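2-hydroxyisocaproyl-CoA dehydratase activator (Clostridium difficile, PDB 4EHT) activates (R)-2-hydroxyisocaproyl-CoA dehydratase in leucine fermentation, passing it one electron as ATP is hydrolysed, with one [4Fe-4S] cluster per homodimer. Local coordinates at residues 5-10 against 61-66; 14-19 against 243-248. All coordinates share one frame; numbering follows the deposited sequence. Where two conformers were deposited one is given.

Interaction 1: 5-10 against 61-66; sequences GLDIGS and VVTGYG. With ADP (adenosine-5'-diphosphate), chain D.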
ATOM      1  N   GLY A   5      18.770  24.511 -12.831  1.00 35.38           N
ATOM      2  CA  GLY A   5      18.615  23.296 -12.049  1.00 30.43           C
ATOM      3  C   GLY A   5      17.380  22.562 -12.523  1.00 34.35           C
ATOM      4  O   GLY A   5      16.337  23.182 -12.735  1.00 33.05           O
ATOM      5  N   LEU A   6      17.504  21.250 -12.706  1.00 32.92           N
ATOM      6  CA  LEU A   6      16.385  20.404 -13.106  1.00 35.77           C
ATOM      7  C   LEU A   6      16.209  19.314 -12.066  1.00 33.20           C
ATOM      8  O   LEU A   6      17.167  18.662 -11.688  1.00 30.01           O
ATOM      9  CB  LEU A   6      16.654  19.751 -14.459  1.00 53.64           C
ATOM     10  CG  LEU A   6      16.765  20.647 -15.688  1.00 80.80           C
ATOM     11  CD1 LEU A   6      17.273  19.836 -16.866  1.00 85.27           C
ATOM     12  CD2 LEU A   6      15.426  21.284 -16.008  1.00 94.75           C
ATOM     13  N   ASP A   7      14.982  19.112 -11.611  1.00 27.60           N
ATOM     14  CA  ASP A   7      14.688  18.116 -10.598  1.00 25.92           C
ATOM     15  C   ASP A   7      13.661  17.202 -11.240  1.00 27.25           C
ATOM     16  O   ASP A   7      12.494  17.573 -11.382  1.00 28.39           O
ATOM     17  CB  ASP A   7      14.136  18.799  -9.337  1.00 25.71           C
ATOM     18  CG  ASP A   7      13.699  17.809  -8.268  1.00 35.47           C
ATOM     19  OD1 ASP A   7      13.767  16.583  -8.499  1.00 35.45           O
ATOM     20  OD2 ASP A   7      13.271  18.269  -7.189  1.00 28.76           O
ATOM     21  N   ILE A   8      14.116  16.034 -11.687  1.00 29.27           N
ATOM     22  CA  ILE A   8      13.254  15.062 -12.355  1.00 29.77           C
ATOM     23  C   ILE A   8      12.887  13.944 -11.398  1.00 33.07           C
ATOM     24  O   ILE A   8      13.664  13.001 -11.215  1.00 34.98           O
ATOM     25  CB  ILE A   8      13.954  14.401 -13.573  1.00 43.43           C
ATOM     26  CG1 ILE A   8      14.750  15.435 -14.386  1.00 47.38           C
ATOM     27  CG2 ILE A   8      12.933  13.668 -14.431  1.00 41.11           C
ATOM     28  CD1 ILE A   8      13.964  16.661 -14.783  1.00 52.67           C
ATOM     29  N   GLY A   9      11.711  14.046 -10.787  1.00 33.81           N
ATOM     30  CA  GLY A   9      11.215  13.004  -9.894  1.00 33.82           C
ATOM     31  C   GLY A   9      10.407  11.960 -10.653  1.00 39.33           C
ATOM     32  O   GLY A   9      10.271  12.025 -11.875  1.00 35.80           O
ATOM     33  N   SER A  10       9.855  10.990  -9.940  1.00 42.45           N
ATOM     34  CA  SER A  10       9.069   9.961 -10.600  1.00 48.92           C
ATOM     35  C   SER A  10       7.639  10.440 -10.841  1.00 47.35           C
ATOM     36  O   SER A  10       6.882   9.776 -11.543  1.00 47.74           O
ATOM     37  CB  SER A  10       9.067   8.676  -9.779  1.00 52.51           C
ATOM     38  OG  SER A  10       8.646   8.942  -8.452  1.00 50.24           O
ATOM     39  N   VAL A  61      22.703  21.689 -13.721  1.00 37.20           N
ATOM     40  CA  VAL A  61      22.748  20.541 -12.814  1.00 36.54           C
ATOM     41  C   VAL A  61      21.384  19.859 -12.773  1.00 37.87           C
ATOM     42  O   VAL A  61      20.336  20.528 -12.760  1.00 35.34           O
ATOM     43  CB  VAL A  61      23.163  20.953 -11.382  1.00 30.61           C
ATOM     44  CG1 VAL A  61      22.921  19.823 -10.392  1.00 29.67           C
ATOM     45  CG2 VAL A  61      24.647  21.387 -11.366  1.00 32.57           C
ATOM     46  N   VAL A  62      21.400  18.530 -12.756  0.53 35.88           N
ATOM     47  CA  VAL A  62      20.177  17.750 -12.668  0.53 34.10           C
ATOM     48  C   VAL A  62      20.174  16.922 -11.388  0.53 32.62           C
ATOM     49  O   VAL A  62      21.210  16.425 -10.952  0.53 30.58           O
ATOM     50  CB  VAL A  62      20.024  16.819 -13.885  0.53 34.73           C
ATOM     51  CG1 VAL A  62      18.727  16.037 -13.804  0.53 36.95           C
ATOM     52  CG2 VAL A  62      20.080  17.626 -15.165  0.53 39.18           C
ATOM     53  N   THR A  63      19.001  16.788 -10.782  1.00 30.91           N
ATOM     54  CA  THR A  63      18.855  16.014  -9.562  1.00 32.92           C
ATOM     55  C   THR A  63      17.588  15.162  -9.696  1.00 34.95           C
ATOM     56  O   THR A  63      16.911  15.207 -10.723  1.00 29.89           O
ATOM     57  CB  THR A  63      18.784  16.937  -8.309  1.00 32.32           C
ATOM     58  OG1 THR A  63      18.799  16.149  -7.108  1.00 32.83           O
ATOM     59  CG2 THR A  63      17.532  17.812  -8.327  1.00 27.75           C
ATOM     60  N   GLY A  64      17.285  14.375  -8.666  1.00 31.09           N
ATOM     61  CA  GLY A  64      16.048  13.617  -8.624  1.00 39.95           C
ATOM     62  C   GLY A  64      16.196  12.236  -9.238  1.00 47.36           C
ATOM     63  O   GLY A  64      17.206  11.926  -9.867  1.00 38.02           O
ATOM     64  N   TYR A  65      15.175  11.407  -9.047  1.00 53.74           N
ATOM     65  CA  TYR A  65      15.118  10.085  -9.649  1.00 60.07           C
ATOM     66  C   TYR A  65      14.997  10.236 -11.157  1.00 69.73           C
ATOM     67  O   TYR A  65      13.904  10.438 -11.683  1.00 81.91           O
ATOM     68  CB  TYR A  65      13.907   9.321  -9.120  1.00 66.93           C
ATOM     69  CG  TYR A  65      13.776   7.924  -9.675  1.00 78.70           C
ATOM     70  CD1 TYR A  65      14.867   7.277 -10.243  1.00 89.97           C
ATOM     71  CD2 TYR A  65      12.562   7.258  -9.646  1.00 78.65           C
ATOM     72  CE1 TYR A  65      14.751   6.000 -10.755  1.00 95.60           C
ATOM     73  CE2 TYR A  65      12.435   5.984 -10.155  1.00 85.75           C
ATOM     74  CZ  TYR A  65      13.532   5.358 -10.709  1.00 94.81           C
ATOM     75  OH  TYR A  65      13.412   4.086 -11.220  1.00 99.36           O
ATOM     76  N   GLY A  66      16.115  10.137 -11.857  1.00 63.80           N
ATOM     77  CA  GLY A  66      16.119  10.363 -13.289  1.00 67.27           C
ATOM     78  C   GLY A  66      17.192  11.345 -13.703  1.00 61.13           C
ATOM     79  O   GLY A  66      17.333  11.642 -14.884  1.00 65.05           O
TER
HETATM   80  PB  ADP D 302       8.550  13.929  -7.057  1.00 29.45           P
HETATM   81  O1B ADP D 302       8.232  13.836  -8.516  1.00 31.52           O
HETATM   82  O2B ADP D 302       8.772  12.617  -6.356  1.00 26.73           O
HETATM   83  O3B ADP D 302       9.649  14.896  -6.691  1.00 26.19           O
HETATM   84  PA  ADP D 302       6.886  16.092  -6.045  1.00 28.56           P
HETATM   85  O1A ADP D 302       6.972  16.829  -7.350  1.00 30.12           O
HETATM   86  O2A ADP D 302       7.700  16.570  -4.878  1.00 25.33           O
HETATM   87  O3A ADP D 302       7.185  14.518  -6.378  1.00 27.65           O
HETATM   88  O5' ADP D 302       5.358  16.061  -5.611  1.00 30.52           O
HETATM   89  C5' ADP D 302       4.391  15.408  -6.408  1.00 28.15           C
HETATM   90  C4' ADP D 302       3.100  15.367  -5.602  1.00 28.55           C
HETATM   91  O4' ADP D 302       2.651  16.680  -5.247  1.00 31.73           O
HETATM   92  C3' ADP D 302       1.991  14.723  -6.425  1.00 33.24           C
HETATM   93  O3' ADP D 302       1.505  13.582  -5.724  1.00 31.30           O
HETATM   94  C2' ADP D 302       0.953  15.824  -6.553  1.00 40.29           C
HETATM   95  O2' ADP D 302      -0.403  15.386  -6.583  1.00 41.70           O
HETATM   96  C1' ADP D 302       1.228  16.723  -5.364  1.00 37.62           C
HETATM   97  N9  ADP D 302       0.795  18.078  -5.719  1.00 36.16           N
HETATM   98  C8  ADP D 302       1.226  18.720  -6.823  1.00 35.90           C
HETATM   99  N7  ADP D 302       0.672  19.956  -6.899  1.00 36.67           N
HETATM  100  C5  ADP D 302      -0.137  20.110  -5.826  1.00 34.41           C
HETATM  101  C6  ADP D 302      -1.022  21.185  -5.324  1.00 34.42           C
HETATM  102  N6  ADP D 302      -1.116  22.345  -6.025  1.00 31.28           N
HETATM  103  N1  ADP D 302      -1.699  20.973  -4.163  1.00 37.11           N
HETATM  104  C2  ADP D 302      -1.577  19.796  -3.500  1.00 39.50           C
HETATM  105  N3  ADP D 302      -0.794  18.767  -3.914  1.00 32.85           N
HETATM  106  C4  ADP D 302      -0.059  18.860  -5.050  1.00 35.93           C
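L6 is tied through both of its backbone polar groups to strand 57-63: its N donates to V61 O (2.9 Å), and its carbonyl takes T63 N almost end-on (2.8 Å, C=O...N 169°). I8 N continues the parallel ladder to T63 O at 3.1 Å, here with the donor tilted 35° out of the carbonyl plane. Side chains alternate between the two faces. On one, in the conformer described, V62 sets CG2 against L6 CD1 (4.0 Å) and CG1 against I8 CG1. On the other, T63 CG2 rests on D7 CB (3.7 Å); with OG1 anti to the backbone N (chi1 -173°), the hydroxyl turns away to I77 O. Helix 38-50 covers L6 and I8, while helices 79-90 and 243-260 flank D7. Past the strands, S10 CB comes near CD2 of the poorly ordered Y65 ring, and G9 CA passes 3.4 Å from O1B of the ADP beta-phosphate. The turn after strand 2-8 matches the first phosphate loop of actin-like ATPases, and S10 belongs to the ATP site. The bonds of L6 and I8, the residues flanking D7, hold it beside the nucleotide site, its side chain about 4 Å from the magnesium ion, consistent with organising the metal, perhaps through water.

Interaction 2: 14-19 against 243-248; sequences KGVILK and TGALGA. With ADP (adenosine-5'-diphosphate), chain D.
The flat groups between K14 and A245 are peptide units, and the A245 methyl sits over them: CB lies above one face of the K14-G15 peptide, 3.7 Å from K14 O, and also above the next peptide, 4.1 Å from G15 C. G15 has no side chain, and the helix approaches the strand most closely here, with the CA atoms of G15 and A245 5.5 Å apart. Along the sheet, the same backbone pairs with strand 2-8 on one side and with E28 of strand 23-30 on the other.

V16 comes up beside the methyl group. Its CG2 touches A245 CB at 3.7 Å and reaches the backbone N of L246, and its CG1 faces L246 CD1 more loosely. Two residues further along the strand, on the same face, L18 CD1 meets L246 CD1 at 4.0 Å, the two isobutyl groups crossing at a slant. Helix 243-260 therefore packs on one face of the mixed sheet, its short segment inclined by 41° to strand 14-19, as one of the helices backing the N-terminal sheet of this actin-like (ASKHA) nucleotide-binding fold. L246 also reaches F89 and I90 of helix 79-90, so the apolar layer runs on between the two helices, and L18 also touches A249 and L250 further along helix 243-260.

K14 leaves this layer. CB starts towards A245, but bends at chi2 (77°) and chi3 (71°) carry the chain away to the nucleotide. There NZ donates to ADP O1A and O3B, each at 2.8 Å, bridging the alpha- and beta-phosphates, and A12 O is a third partner. Three acceptors gripping one ammonium group fix its direction, and its positive charge would offset the charge of the diphosphate.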
ATOM      1  N   LYS A  14      10.691  19.492 -12.490  1.00 33.76           N
ATOM      2  CA  LYS A  14      10.747  20.871 -12.008  1.00 34.68           C
ATOM      3  C   LYS A  14      12.023  21.520 -12.493  1.00 35.24           C
ATOM      4  O   LYS A  14      13.081  20.902 -12.433  1.00 34.72           O
ATOM      5  CB  LYS A  14      10.754  20.918 -10.478  1.00 28.36           C
ATOM      6  CG  LYS A  14       9.414  20.594  -9.797  1.00 29.94           C
ATOM      7  CD  LYS A  14       9.116  19.090  -9.776  1.00 27.28           C
ATOM      8  CE  LYS A  14      10.013  18.327  -8.824  1.00 30.58           C
ATOM      9  NZ  LYS A  14       9.506  16.924  -8.644  1.00 35.34           N
ATOM     10  N   GLY A  15      11.933  22.773 -12.934  1.00 34.93           N
ATOM     11  CA  GLY A  15      13.095  23.500 -13.424  1.00 35.83           C
ATOM     12  C   GLY A  15      13.155  24.900 -12.848  1.00 38.14           C
ATOM     13  O   GLY A  15      12.121  25.493 -12.519  1.00 39.02           O
ATOM     14  N   VAL A  16      14.374  25.420 -12.721  1.00 38.40           N
ATOM     15  CA  VAL A  16      14.618  26.774 -12.237  1.00 37.56           C
ATOM     16  C   VAL A  16      15.766  27.383 -13.056  1.00 40.24           C
ATOM     17  O   VAL A  16      16.765  26.713 -13.319  1.00 36.25           O
ATOM     18  CB  VAL A  16      14.995  26.769 -10.735  1.00 36.42           C
ATOM     19  CG1 VAL A  16      15.667  28.077 -10.329  1.00 42.59           C
ATOM     20  CG2 VAL A  16      13.751  26.498  -9.852  1.00 35.40           C
ATOM     21  N   ILE A  17      15.617  28.629 -13.496  1.00 37.10           N
ATOM     22  CA  ILE A  17      16.764  29.372 -14.041  1.00 37.48           C
ATOM     23  C   ILE A  17      17.118  30.452 -13.031  1.00 35.54           C
ATOM     24  O   ILE A  17      16.255  31.217 -12.598  1.00 38.12           O
ATOM     25  CB  ILE A  17      16.499  29.972 -15.438  1.00 52.16           C
ATOM     26  CG1 ILE A  17      16.365  28.863 -16.487  1.00 62.87           C
ATOM     27  CG2 ILE A  17      17.653  30.883 -15.852  1.00 55.45           C
ATOM     28  CD1 ILE A  17      16.053  29.369 -17.882  1.00 73.54           C
ATOM     29  N   LEU A  18      18.381  30.485 -12.629  1.00 38.33           N
ATOM     30  CA  LEU A  18      18.830  31.356 -11.557  1.00 43.37           C
ATOM     31  C   LEU A  18      19.838  32.365 -12.101  1.00 43.51           C
ATOM     32  O   LEU A  18      20.779  31.992 -12.803  1.00 40.86           O
ATOM     33  CB  LEU A  18      19.485  30.506 -10.472  1.00 37.13           C
ATOM     34  CG  LEU A  18      19.878  31.154  -9.148  1.00 36.34           C
ATOM     35  CD1 LEU A  18      18.636  31.533  -8.351  1.00 35.65           C
ATOM     36  CD2 LEU A  18      20.759  30.196  -8.346  1.00 34.51           C
ATOM     37  N   LYS A  19      19.646  33.639 -11.775  1.00 36.55           N
ATOM     38  CA  LYS A  19      20.535  34.692 -12.262  1.00 40.35           C
ATOM     39  C   LYS A  19      21.566  35.036 -11.203  1.00 38.23           C
ATOM     40  O   LYS A  19      21.214  35.398 -10.068  1.00 40.81           O
ATOM     41  CB  LYS A  19      19.738  35.951 -12.622  1.00 45.69           C
ATOM     42  CG  LYS A  19      20.500  36.909 -13.529  1.00 48.85           C
ATOM     43  CD  LYS A  19      19.569  37.874 -14.259  1.00 55.08           C
ATOM     44  CE  LYS A  19      19.190  39.066 -13.407  1.00 66.14           C
ATOM     45  NZ  LYS A  19      19.039  40.288 -14.257  1.00 78.06           N
ATOM     46  N   THR A 243      12.205  23.486  -4.498  1.00 25.63           N
ATOM     47  CA  THR A 243      13.438  23.618  -3.728  1.00 27.85           C
ATOM     48  C   THR A 243      14.586  22.721  -4.222  1.00 30.71           C
ATOM     49  O   THR A 243      15.752  23.120  -4.124  1.00 25.99           O
ATOM     50  CB  THR A 243      13.208  23.379  -2.218  1.00 29.76           C
ATOM     51  OG1 THR A 243      12.531  22.132  -2.016  1.00 29.25           O
ATOM     52  CG2 THR A 243      12.360  24.527  -1.611  1.00 28.36           C
ATOM     53  N   GLY A 244      14.274  21.524  -4.728  1.00 24.30           N
ATOM     54  CA  GLY A 244      15.311  20.657  -5.321  1.00 23.58           C
ATOM     55  C   GLY A 244      15.932  21.262  -6.586  1.00 26.42           C
ATOM     56  O   GLY A 244      17.156  21.230  -6.788  1.00 26.13           O
ATOM     57  N   ALA A 245      15.094  21.823  -7.452  1.00 28.12           N
ATOM     58  CA  ALA A 245      15.579  22.465  -8.670  1.00 30.87           C
ATOM     59  C   ALA A 245      16.387  23.701  -8.310  1.00 30.19           C
ATOM     60  O   ALA A 245      17.400  24.011  -8.954  1.00 33.29           O
ATOM     61  CB  ALA A 245      14.423  22.827  -9.584  1.00 31.01           C
ATOM     62  N   LEU A 246      15.964  24.397  -7.262  1.00 29.20           N
ATOM     63  CA  LEU A 246      16.665  25.603  -6.841  1.00 33.05           C
ATOM     64  C   LEU A 246      18.023  25.219  -6.265  1.00 36.05           C
ATOM     65  O   LEU A 246      19.016  25.861  -6.574  1.00 31.99           O
ATOM     66  CB  LEU A 246      15.853  26.380  -5.809  1.00 32.76           C
ATOM     67  CG  LEU A 246      16.552  27.586  -5.180  1.00 31.18           C
ATOM     68  CD1 LEU A 246      17.074  28.550  -6.250  1.00 24.63           C
ATOM     69  CD2 LEU A 246      15.603  28.287  -4.226  1.00 31.90           C
ATOM     70  N   GLY A 247      18.062  24.169  -5.439  1.00 22.55           N
ATOM     71  CA  GLY A 247      19.318  23.681  -4.896  1.00 20.46           C
ATOM     72  C   GLY A 247      20.268  23.319  -6.055  1.00 28.69           C
ATOM     73  O   GLY A 247      21.458  23.623  -6.020  1.00 28.49           O
ATOM     74  N   ALA A 248      19.735  22.668  -7.082  1.00 23.01           N
ATOM     75  CA  ALA A 248      20.547  22.202  -8.218  1.00 26.35           C
ATOM     76  C   ALA A 248      21.123  23.391  -8.975  1.00 33.57           C
ATOM     77  O   ALA A 248      22.272  23.364  -9.430  1.00 28.31           O
ATOM     78  CB  ALA A 248      19.705  21.357  -9.145  1.00 25.28           C
TER
HETATM   79  PB  ADP D 302       8.550  13.929  -7.057  1.00 29.45           P
HETATM   80  O1B ADP D 302       8.232  13.836  -8.516  1.00 31.52           O
HETATM   81  O2B ADP D 302       8.772  12.617  -6.356  1.00 26.73           O
HETATM   82  O3B ADP D 302       9.649  14.896  -6.691  1.00 26.19           O
HETATM   83  PA  ADP D 302       6.886  16.092  -6.045  1.00 28.56           P
HETATM   84  O1A ADP D 302       6.972  16.829  -7.350  1.00 30.12           O
HETATM   85  O2A ADP D 302       7.700  16.570  -4.878  1.00 25.33           O
HETATM   86  O3A ADP D 302       7.185  14.518  -6.378  1.00 27.65           O
HETATM   87  O5' ADP D 302       5.358  16.061  -5.611  1.00 30.52           O
HETATM   88  C5' ADP D 302       4.391  15.408  -6.408  1.00 28.15           C
HETATM   89  C4' ADP D 302       3.100  15.367  -5.602  1.00 28.55           C
HETATM   90  O4' ADP D 302       2.651  16.680  -5.247  1.00 31.73           O
HETATM   91  C3' ADP D 302       1.991  14.723  -6.425  1.00 33.24           C
HETATM   92  O3' ADP D 302       1.505  13.582  -5.724  1.00 31.30           O
HETATM   93  C2' ADP D 302       0.953  15.824  -6.553  1.00 40.29           C
HETATM   94  O2' ADP D 302      -0.403  15.386  -6.583  1.00 41.70           O
HETATM   95  C1' ADP D 302       1.228  16.723  -5.364  1.00 37.62           C
HETATM   96  N9  ADP D 302       0.795  18.078  -5.719  1.00 36.16           N
HETATM   97  C8  ADP D 302       1.226  18.720  -6.823  1.00 35.90           C
HETATM   98  N7  ADP D 302       0.672  19.956  -6.899  1.00 36.67           N
HETATM   99  C5  ADP D 302      -0.137  20.110  -5.826  1.00 34.41           C
HETATM  100  C6  ADP D 302      -1.022  21.185  -5.324  1.00 34.42           C
HETATM  101  N6  ADP D 302      -1.116  22.345  -6.025  1.00 31.28           N
HETATM  102  N1  ADP D 302      -1.699  20.973  -4.163  1.00 37.11           N
HETATM  103  C2  ADP D 302      -1.577  19.796  -3.500  1.00 39.50           C
HETATM  104  N3  ADP D 302      -0.794  18.767  -3.914  1.00 32.85           N
HETATM  105  C4  ADP D 302      -0.059  18.860  -5.050  1.00 35.93           C

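In the fold
Interactions 1 and 2 share one sheet: strands 2-8 and 13-19 are neighbours, and the contact centres lie 10 Å apart. Probable hydrogen bonds join them, D7 N to K14 O at 2.7 Å and G5 O to V16 N at 3.0 Å. The helix of interaction 2 also reaches across to interaction 1, where D7 OD2 packs on G244 CA (3.7 Å). Both contacts end at the ADP phosphates, from the two strands of one hairpin. The side chains of D7 and K14 each lie about 4 Å from magnesium, so the beta-hairpin of strands 2-8 and 13-19 brings the side chains of both residues to the same site.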